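Local structure of uncharacterized protein MG376 homolog (Mycoplasma pneumoniae, 2HQL) at residues 14-20 and 63-69; 71-77 and 91-97. The protein probably binds single-stranded DNA through a small OB-fold domain. One frame throughout, in Å; residues are numbered along the deposited sequence.

Contact 1. Residues 14-20 and 63-69; sequences EGEIESS and HTKKYKT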
ATOM      1  N   GLU A  14      -4.691   6.552   7.356  1.00 22.75           N
ATOM      2  CA  GLU A  14      -4.563   7.400   8.534  1.00 23.39           C
ATOM      3  C   GLU A  14      -3.866   6.658   9.666  1.00 22.18           C
ATOM      4  O   GLU A  14      -4.064   5.465   9.855  1.00 24.15           O
ATOM      5  CB  GLU A  14      -5.943   7.846   9.019  1.00 27.59           C
ATOM      6  CG  GLU A  14      -5.938   8.232  10.488  1.00 33.15           C
ATOM      7  CD  GLU A  14      -7.313   8.501  11.047  1.00 37.35           C
ATOM      8  OE1 GLU A  14      -8.302   7.935  10.529  1.00 40.80           O
ATOM      9  OE2 GLU A  14      -7.397   9.269  12.027  1.00 39.40           O
ATOM     10  N   GLY A  15      -3.051   7.372  10.428  1.00 22.08           N
ATOM     11  CA  GLY A  15      -2.373   6.752  11.547  1.00 20.46           C
ATOM     12  C   GLY A  15      -1.731   7.794  12.431  1.00 20.58           C
ATOM     13  O   GLY A  15      -1.863   8.995  12.189  1.00 19.98           O
ATOM     14  N   GLU A  16      -1.031   7.333  13.461  1.00 21.15           N
ATOM     15  CA  GLU A  16      -0.348   8.222  14.390  1.00 21.30           C
ATOM     16  C   GLU A  16       1.114   8.391  13.987  1.00 19.94           C
ATOM     17  O   GLU A  16       1.833   7.412  13.813  1.00 20.46           O
ATOM     18  CB  GLU A  16      -0.446   7.655  15.818  1.00 24.06           C
ATOM     19  CG  GLU A  16       0.636   8.138  16.808  1.00 28.65           C
ATOM     20  CD  GLU A  16       0.226   9.337  17.649  1.00 29.94           C
ATOM     21  OE1 GLU A  16      -0.719   9.208  18.454  1.00 32.23           O
ATOM     22  OE2 GLU A  16       0.856  10.410  17.512  1.00 32.52           O
ATOM     23  N   ILE A  17       1.543   9.640  13.835  1.00 19.78           N
ATOM     24  CA  ILE A  17       2.921   9.953  13.474  1.00 19.35           C
ATOM     25  C   ILE A  17       3.862   9.390  14.544  1.00 21.01           C
ATOM     26  O   ILE A  17       3.745   9.725  15.731  1.00 21.40           O
ATOM     27  CB  ILE A  17       3.117  11.479  13.374  1.00 18.53           C
ATOM     28  CG1 ILE A  17       2.058  12.064  12.430  1.00 18.45           C
ATOM     29  CG2 ILE A  17       4.538  11.796  12.915  1.00 14.86           C
ATOM     30  CD1 ILE A  17       2.081  13.583  12.290  1.00 16.47           C
ATOM     31  N   GLU A  18       4.801   8.546  14.127  1.00 20.81           N
ATOM     32  CA  GLU A  18       5.730   7.918  15.062  1.00 22.39           C
ATOM     33  C   GLU A  18       7.135   8.519  15.065  1.00 22.22           C
ATOM     34  O   GLU A  18       7.809   8.536  16.097  1.00 22.13           O
ATOM     35  CB  GLU A  18       5.822   6.423  14.759  1.00 23.82           C
ATOM     36  CG  GLU A  18       4.520   5.656  14.958  1.00 28.51           C
ATOM     37  CD  GLU A  18       4.092   5.602  16.408  1.00 31.71           C
ATOM     38  OE1 GLU A  18       4.939   5.215  17.238  1.00 36.22           O
ATOM     39  OE2 GLU A  18       2.926   5.933  16.721  1.00 30.83           O
ATOM     40  N   SER A  19       7.569   8.995  13.901  1.00 21.79           N
ATOM     41  CA  SER A  19       8.883   9.594  13.726  1.00 19.64           C
ATOM     42  C   SER A  19       8.931  10.118  12.306  1.00 20.69           C
ATOM     43  O   SER A  19       8.038   9.835  11.516  1.00 19.11           O
ATOM     44  CB  SER A  19       9.974   8.550  13.928  1.00 19.10           C
ATOM     45  OG  SER A  19       9.901   7.559  12.929  1.00 18.07           O
ATOM     46  N   SER A  20       9.967  10.882  11.976  1.00 22.68           N
ATOM     47  CA  SER A  20      10.086  11.438  10.633  1.00 25.15           C
ATOM     48  C   SER A  20      11.455  12.070  10.421  1.00 27.18           C
ATOM     49  O   SER A  20      12.147  12.382  11.382  1.00 27.69           O
ATOM     50  CB  SER A  20       9.002  12.498  10.409  1.00 26.71           C
ATOM     51  OG  SER A  20       9.217  13.621  11.245  1.00 26.46           O
ATOM     52  N   HIS A  63       2.485  19.897   9.729  1.00 25.86           N
ATOM     53  CA  HIS A  63       1.366  19.111  10.237  1.00 25.31           C
ATOM     54  C   HIS A  63       1.941  18.158  11.268  1.00 24.66           C
ATOM     55  O   HIS A  63       1.255  17.727  12.188  1.00 26.82           O
ATOM     56  CB  HIS A  63       0.720  18.308   9.106  1.00 24.89           C
ATOM     57  CG  HIS A  63      -0.367  17.380   9.558  1.00 23.06           C
ATOM     58  ND1 HIS A  63      -0.178  16.436  10.535  1.00 23.26           N
ATOM     59  CD2 HIS A  63      -1.655  17.256   9.151  1.00 23.18           C
ATOM     60  CE1 HIS A  63      -1.303  15.762  10.719  1.00 23.15           C
ATOM     61  NE2 HIS A  63      -2.211  16.240   9.892  1.00 22.81           N
ATOM     62  N   THR A  64       3.217  17.838  11.101  1.00 24.23           N
ATOM     63  CA  THR A  64       3.914  16.949  12.015  1.00 24.75           C
ATOM     64  C   THR A  64       4.206  17.636  13.358  1.00 26.28           C
ATOM     65  O   THR A  64       4.101  17.027  14.422  1.00 26.82           O
ATOM     66  CB  THR A  64       5.227  16.459  11.361  1.00 24.31           C
ATOM     67  OG1 THR A  64       4.977  15.227  10.670  1.00 23.87           O
ATOM     68  CG2 THR A  64       6.325  16.285  12.388  1.00 21.41           C
ATOM     69  N   LYS A  65       4.569  18.909  13.320  1.00 27.90           N
ATOM     70  CA  LYS A  65       4.864  19.602  14.562  1.00 29.08           C
ATOM     71  C   LYS A  65       3.618  20.237  15.153  1.00 30.12           C
ATOM     72  O   LYS A  65       3.712  21.127  15.996  1.00 31.52           O
ATOM     73  CB  LYS A  65       5.957  20.654  14.337  1.00 28.14           C
ATOM     74  CG  LYS A  65       7.313  20.034  14.061  1.00 27.14           C
ATOM     75  CD  LYS A  65       8.400  21.071  13.924  1.00 32.15           C
ATOM     76  CE  LYS A  65       9.748  20.412  13.622  1.00 34.91           C
ATOM     77  NZ  LYS A  65      10.889  21.381  13.505  1.00 36.16           N
ATOM     78  N   LYS A  66       2.450  19.749  14.736  1.00 30.09           N
ATOM     79  CA  LYS A  66       1.175  20.286  15.211  1.00 29.05           C
ATOM     80  C   LYS A  66       0.137  19.225  15.599  1.00 29.00           C
ATOM     81  O   LYS A  66      -0.637  19.426  16.538  1.00 27.96           O
ATOM     82  CB  LYS A  66       0.593  21.202  14.139  1.00 29.01           C
ATOM     83  CG  LYS A  66      -0.666  21.932  14.527  1.00 28.01           C
ATOM     84  CD  LYS A  66      -1.105  22.782  13.365  1.00 28.38           C
ATOM     85  CE  LYS A  66      -2.435  23.426  13.612  1.00 28.77           C
ATOM     86  NZ  LYS A  66      -2.854  24.189  12.404  1.00 29.91           N
ATOM     87  N   TYR A  67       0.128  18.103  14.879  1.00 28.73           N
ATOM     88  CA  TYR A  67      -0.822  17.019  15.137  1.00 28.51           C
ATOM     89  C   TYR A  67      -0.114  15.697  15.399  1.00 28.51           C
ATOM     90  O   TYR A  67       1.043  15.526  15.028  1.00 29.28           O
ATOM     91  CB  TYR A  67      -1.741  16.826  13.938  1.00 27.68           C
ATOM     92  CG  TYR A  67      -2.485  18.062  13.500  1.00 26.86           C
ATOM     93  CD1 TYR A  67      -3.491  18.612  14.286  1.00 24.93           C
ATOM     94  CD2 TYR A  67      -2.228  18.642  12.257  1.00 28.02           C
ATOM     95  CE1 TYR A  67      -4.227  19.698  13.842  1.00 25.84           C
ATOM     96  CE2 TYR A  67      -2.965  19.727  11.805  1.00 26.77           C
ATOM     97  CZ  TYR A  67      -3.961  20.243  12.599  1.00 26.31           C
ATOM     98  OH  TYR A  67      -4.718  21.290  12.138  1.00 30.89           O
ATOM     99  N   LYS A  68      -0.819  14.762  16.029  1.00 28.93           N
ATOM    100  CA  LYS A  68      -0.268  13.442  16.329  1.00 28.70           C
ATOM    101  C   LYS A  68      -0.667  12.448  15.240  1.00 27.81           C
ATOM    102  O   LYS A  68       0.142  11.613  14.823  1.00 26.15           O
ATOM    103  CB  LYS A  68      -0.767  12.941  17.686  1.00 29.99           C
ATOM    104  CG  LYS A  68      -0.359  13.807  18.859  1.00 34.02           C
ATOM    105  CD  LYS A  68      -0.762  13.166  20.186  1.00 38.59           C
ATOM    106  CE  LYS A  68      -0.427  14.080  21.374  1.00 41.91           C
ATOM    107  NZ  LYS A  68      -0.653  13.450  22.721  1.00 42.64           N
ATOM    108  N   THR A  69      -1.916  12.537  14.787  1.00 27.56           N
ATOM    109  CA  THR A  69      -2.398  11.649  13.736  1.00 28.53           C
ATOM    110  C   THR A  69      -2.405  12.428  12.432  1.00 27.80           C
ATOM    111  O   THR A  69      -2.255  13.650  12.431  1.00 27.41           O
ATOM    112  CB  THR A  69      -3.847  11.142  13.986  1.00 29.26           C
ATOM    113  OG1 THR A  69      -4.783  12.167  13.635  1.00 30.87           O
ATOM    114  CG2 THR A  69      -4.042  10.755  15.441  1.00 29.57           C
TER
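Ile17, on the strand 9-22, reaches into the turn that leads from the helix 54-64 into the strand 69-81, a surface contact where the pairing of strands 9-22 and 69-81 begins. One backbone bond holds it: Ile17 N gives its hydrogen to Lys68 O at 2.6 Å. One step on, Glu16 and Thr69 form an antiparallel non-hydrogen-bonded pair, their CA atoms 4.0 Å apart, and Thr69 CA makes a CH...O contact of 3.1 Å with Gly15 O. In the OB fold the first strand pairs with the strand that follows the helix, and here that pairing starts. With CG1 anti to the carbonyl carbon (chi1 -53°) and the chain extended beyond it, Ile17 pushes CD1 into the bend of the turn. There CD1 lies 3.5 Å from Tyr67 O, touches Thr64 OG1 at 3.7 Å, and meets the His63 ring at its edge, near the ring plane. The turn is tied by Tyr67 N to His63 O, and Tyr67 CD2 sits 3.2 Å above the centre of the imidazole on one face. Farther out, Glu16 and Lys68 run side by side in the same direction; the Glu16 chain bends at chi2 (94°), which brings OE2 against Lys68 CB, whereas Glu16 OE1 and Lys68 NZ stay 6.0 Å apart. Val31 and Ile70 pack around Ile17.

Contact 2. Residues 71-77 and 91-97; sequences SIEGILR and IEIVKIF
Ile72 and Ile93 interlock at about a right angle on the buried face of this antiparallel pair, with Ile72 CD1 pressed to 3.4 Å from Ile93 CG1, tighter than a usual van der Waals contact. The chi1 of 63° puts Ile72 CG1 between the backbone N and the carbonyl carbon, and CD1 at the end of that branch also touches Ile91 CG2. Gly74 provides the hollow beside it: with no side chain on this face, it lets the Ile91 CG2 methyl settle 3.8 Å from Gly74 CA. Farther along, Leu76 CD1 rests on Ile91 CG1. Leu56 and Leu60 of the helix 54-64 pack on Ile93.

At the middle, Val94 and Lys95 both face Glu73, and both their backbone N-H groups bond to Glu73 O, from Val94 N at 2.8 Å and from Lys95 N at 3.0 Å. The extra residue turns Val94 toward the partner strand, where its CG2 meets Ile75 CG1 at 3.6 Å and its CG1 lies beside the carboxylate of Glu73. At one end, the Phe97 ring lies obliquely against the backbone, CE2 3.3 Å from Ile72 C and CZ against Glu73 CB; a water bridges Ser71 N and Phe97 O. At the other, Arg77 NE and NH2 both grip Glu92 OE1, NE at 2.7 Å, with guanidinium and carboxylate planes 22° apart, while Ile75 CG2 covers one face of the guanidinium. Leu76 of the second subunit packs on Leu76 nearby. A classic beta bulge, with Gly74 next to it leaving room for Ile91, shapes the hairpin of strands 69-81 and 86-96, the last two of the OB fold.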
ATOM      1  N   SER A  71      -4.116  11.933   8.159  1.00 24.36           N
ATOM      2  CA  SER A  71      -4.843  11.147   7.162  1.00 23.28           C
ATOM      3  C   SER A  71      -4.401  11.689   5.826  1.00 21.45           C
ATOM      4  O   SER A  71      -4.228  12.893   5.692  1.00 21.26           O
ATOM      5  CB  SER A  71      -6.360  11.345   7.291  1.00 23.44           C
ATOM      6  OG  SER A  71      -6.824  10.992   8.583  1.00 26.27           O
ATOM      7  N   ILE A  72      -4.220  10.823   4.835  1.00 20.57           N
ATOM      8  CA  ILE A  72      -3.798  11.292   3.518  1.00 19.20           C
ATOM      9  C   ILE A  72      -4.421  10.523   2.362  1.00 19.27           C
ATOM     10  O   ILE A  72      -5.194   9.580   2.546  1.00 17.14           O
ATOM     11  CB  ILE A  72      -2.249  11.172   3.311  1.00 20.47           C
ATOM     12  CG1 ILE A  72      -1.834   9.694   3.381  1.00 19.55           C
ATOM     13  CG2 ILE A  72      -1.485  12.008   4.342  1.00 18.51           C
ATOM     14  CD1 ILE A  72      -0.483   9.407   2.759  1.00 22.28           C
ATOM     15  N   GLU A  73      -4.056  10.967   1.162  1.00 20.25           N
ATOM     16  CA  GLU A  73      -4.430  10.335  -0.093  1.00 19.70           C
ATOM     17  C   GLU A  73      -3.055  10.191  -0.741  1.00 19.18           C
ATOM     18  O   GLU A  73      -2.289  11.148  -0.784  1.00 20.65           O
ATOM     19  CB  GLU A  73      -5.313  11.241  -0.946  1.00 20.72           C
ATOM     20  CG  GLU A  73      -6.032  10.489  -2.064  1.00 24.17           C
ATOM     21  CD  GLU A  73      -5.484  10.770  -3.449  1.00 25.59           C
ATOM     22  OE1 GLU A  73      -5.469  11.959  -3.828  1.00 28.89           O
ATOM     23  OE2 GLU A  73      -5.083   9.813  -4.162  1.00 25.89           O
ATOM     24  N   GLY A  74      -2.714   9.009  -1.225  1.00 18.40           N
ATOM     25  CA  GLY A  74      -1.401   8.875  -1.818  1.00 17.58           C
ATOM     26  C   GLY A  74      -1.296   7.795  -2.858  1.00 17.19           C
ATOM     27  O   GLY A  74      -2.295   7.186  -3.251  1.00 17.67           O
ATOM     28  N   ILE A  75      -0.066   7.554  -3.297  1.00 16.71           N
ATOM     29  CA  ILE A  75       0.217   6.553  -4.316  1.00 15.37           C
ATOM     30  C   ILE A  75       1.183   5.508  -3.754  1.00 14.28           C
ATOM     31  O   ILE A  75       2.263   5.833  -3.263  1.00 13.85           O
ATOM     32  CB  ILE A  75       0.828   7.229  -5.559  1.00 13.56           C
ATOM     33  CG1 ILE A  75      -0.020   8.443  -5.957  1.00 15.80           C
ATOM     34  CG2 ILE A  75       0.861   6.271  -6.706  1.00 15.82           C
ATOM     35  CD1 ILE A  75       0.563   9.270  -7.092  1.00 12.42           C
ATOM     36  N   LEU A  76       0.788   4.246  -3.822  1.00 15.01           N
ATOM     37  CA  LEU A  76       1.636   3.182  -3.306  1.00 14.41           C
ATOM     38  C   LEU A  76       2.852   2.907  -4.202  1.00 15.28           C
ATOM     39  O   LEU A  76       2.712   2.547  -5.374  1.00 15.49           O
ATOM     40  CB  LEU A  76       0.803   1.915  -3.123  1.00 14.55           C
ATOM     41  CG  LEU A  76       1.329   0.895  -2.116  1.00 13.80           C
ATOM     42  CD1 LEU A  76       1.550   1.554  -0.763  1.00 13.29           C
ATOM     43  CD2 LEU A  76       0.337  -0.229  -1.992  1.00 12.52           C
ATOM     44  N   ARG A  77       4.046   3.096  -3.628  1.00 17.44           N
ATOM     45  CA  ARG A  77       5.333   2.885  -4.305  1.00 15.31           C
ATOM     46  C   ARG A  77       6.139   1.826  -3.557  1.00 15.29           C
ATOM     47  O   ARG A  77       5.748   1.381  -2.488  1.00 14.66           O
ATOM     48  CB  ARG A  77       6.162   4.179  -4.310  1.00 15.52           C
ATOM     49  CG  ARG A  77       5.445   5.409  -4.807  1.00 15.91           C
ATOM     50  CD  ARG A  77       4.963   5.208  -6.225  1.00 15.05           C
ATOM     51  NE  ARG A  77       4.666   6.477  -6.877  1.00 15.38           N
ATOM     52  CZ  ARG A  77       4.195   6.580  -8.112  1.00 16.16           C
ATOM     53  NH1 ARG A  77       3.962   5.490  -8.820  1.00 15.81           N
ATOM     54  NH2 ARG A  77       3.973   7.773  -8.643  1.00 18.04           N
ATOM     55  N   ILE A  91       4.423   5.194   0.776  1.00 16.55           N
ATOM     56  CA  ILE A  91       3.314   5.904   0.157  1.00 17.35           C
ATOM     57  C   ILE A  91       3.696   7.329  -0.177  1.00 17.45           C
ATOM     58  O   ILE A  91       4.049   8.101   0.704  1.00 17.39           O
ATOM     59  CB  ILE A  91       2.056   5.980   1.053  1.00 18.92           C
ATOM     60  CG1 ILE A  91       1.653   4.578   1.540  1.00 18.73           C
ATOM     61  CG2 ILE A  91       0.904   6.622   0.265  1.00 15.85           C
ATOM     62  CD1 ILE A  91       2.434   4.101   2.750  1.00 20.06           C
ATOM     63  N   GLU A  92       3.616   7.657  -1.466  1.00 18.03           N
ATOM     64  CA  GLU A  92       3.908   8.988  -1.974  1.00 16.46           C
ATOM     65  C   GLU A  92       2.669   9.837  -1.713  1.00 17.03           C
ATOM     66  O   GLU A  92       1.631   9.656  -2.349  1.00 16.60           O
ATOM     67  CB  GLU A  92       4.177   8.926  -3.475  1.00 17.68           C
ATOM     68  CG  GLU A  92       4.694  10.221  -4.061  1.00 20.48           C
ATOM     69  CD  GLU A  92       4.718  10.182  -5.558  1.00 20.47           C
ATOM     70  OE1 GLU A  92       4.752   9.059  -6.098  1.00 23.29           O
ATOM     71  OE2 GLU A  92       4.710  11.258  -6.195  1.00 21.69           O
ATOM     72  N   ILE A  93       2.779  10.758  -0.772  1.00 16.23           N
ATOM     73  CA  ILE A  93       1.661  11.613  -0.418  1.00 18.23           C
ATOM     74  C   ILE A  93       1.243  12.548  -1.546  1.00 19.08           C
ATOM     75  O   ILE A  93       2.074  13.231  -2.148  1.00 19.77           O
ATOM     76  CB  ILE A  93       1.996  12.428   0.851  1.00 18.69           C
ATOM     77  CG1 ILE A  93       2.118  11.475   2.051  1.00 18.18           C
ATOM     78  CG2 ILE A  93       0.955  13.526   1.072  1.00 17.41           C
ATOM     79  CD1 ILE A  93       2.689  12.116   3.289  1.00 18.42           C
ATOM     80  N   VAL A  94      -0.054  12.556  -1.836  1.00 20.30           N
ATOM     81  CA  VAL A  94      -0.619  13.407  -2.873  1.00 20.41           C
ATOM     82  C   VAL A  94      -1.431  14.478  -2.177  1.00 21.63           C
ATOM     83  O   VAL A  94      -1.447  15.635  -2.593  1.00 23.54           O
ATOM     84  CB  VAL A  94      -1.559  12.614  -3.822  1.00 21.21           C
ATOM     85  CG1 VAL A  94      -2.406  13.572  -4.629  1.00 21.80           C
ATOM     86  CG2 VAL A  94      -0.745  11.740  -4.771  1.00 21.40           C
ATOM     87  N   LYS A  95      -2.089  14.095  -1.092  1.00 22.91           N
ATOM     88  CA  LYS A  95      -2.918  15.037  -0.367  1.00 23.16           C
ATOM     89  C   LYS A  95      -3.023  14.775   1.142  1.00 25.14           C
ATOM     90  O   LYS A  95      -3.146  13.634   1.594  1.00 23.77           O
ATOM     91  CB  LYS A  95      -4.310  15.037  -1.004  1.00 22.26           C
ATOM     92  CG  LYS A  95      -5.198  16.172  -0.563  1.00 24.90           C
ATOM     93  CD  LYS A  95      -6.477  16.224  -1.372  1.00 25.20           C
ATOM     94  CE  LYS A  95      -7.332  17.387  -0.929  1.00 26.86           C
ATOM     95  NZ  LYS A  95      -7.653  17.280   0.522  1.00 28.59           N
ATOM     96  N   ILE A  96      -2.959  15.850   1.919  1.00 27.67           N
ATOM     97  CA  ILE A  96      -3.083  15.759   3.367  1.00 29.37           C
ATOM     98  C   ILE A  96      -4.448  16.315   3.730  1.00 31.26           C
ATOM     99  O   ILE A  96      -4.866  17.350   3.205  1.00 32.03           O
ATOM    100  CB  ILE A  96      -2.017  16.595   4.104  1.00 29.63           C
ATOM    101  CG1 ILE A  96      -0.619  16.074   3.773  1.00 29.29           C
ATOM    102  CG2 ILE A  96      -2.256  16.524   5.607  1.00 27.82           C
ATOM    103  CD1 ILE A  96       0.483  16.836   4.470  1.00 30.35           C
ATOM    104  N   PHE A  97      -5.145  15.631   4.627  1.00 32.05           N
ATOM    105  CA  PHE A  97      -6.470  16.080   5.031  1.00 34.52           C
ATOM    106  C   PHE A  97      -6.470  16.795   6.384  1.00 36.34           C
ATOM    107  O   PHE A  97      -5.519  16.685   7.171  1.00 36.05           O
ATOM    108  CB  PHE A  97      -7.431  14.885   5.085  1.00 33.77           C
ATOM    109  CG  PHE A  97      -7.579  14.153   3.769  1.00 33.65           C
ATOM    110  CD1 PHE A  97      -8.161  14.779   2.665  1.00 31.49           C
ATOM    111  CD2 PHE A  97      -7.155  12.829   3.641  1.00 31.84           C
ATOM    112  CE1 PHE A  97      -8.320  14.102   1.460  1.00 32.05           C
ATOM    113  CE2 PHE A  97      -7.312  12.143   2.435  1.00 32.06           C
ATOM    114  CZ  PHE A  97      -7.896  12.782   1.342  1.00 31.03           C
TER
HETATM  115  O   HOH W   1      -4.965  14.458   9.389  1.00 27.75           O

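Contact 2 lies nearer the centre of the chain and is partly buried, while contact 1 is a surface contact. Both involve the strand 69-81 or the turn entering it: contact 1 (14-20 with 63-69) brings the turn to the first strand, and contact 2 (71-77 with 91-97) pairs the strand with the last one, so strand 69-81 lies between strands 9-22 and 86-96 in the sheet. A single backbone hydrogen bond, from strand to turn, serves contact 1; contact 2 has six between backbones, plus a salt bridge and a packed isoleucine face. They touch each other where Glu14 CB meets Ser71 OG and His63 CD2 meets Ile96 CG2, and each also reaches the second subunit.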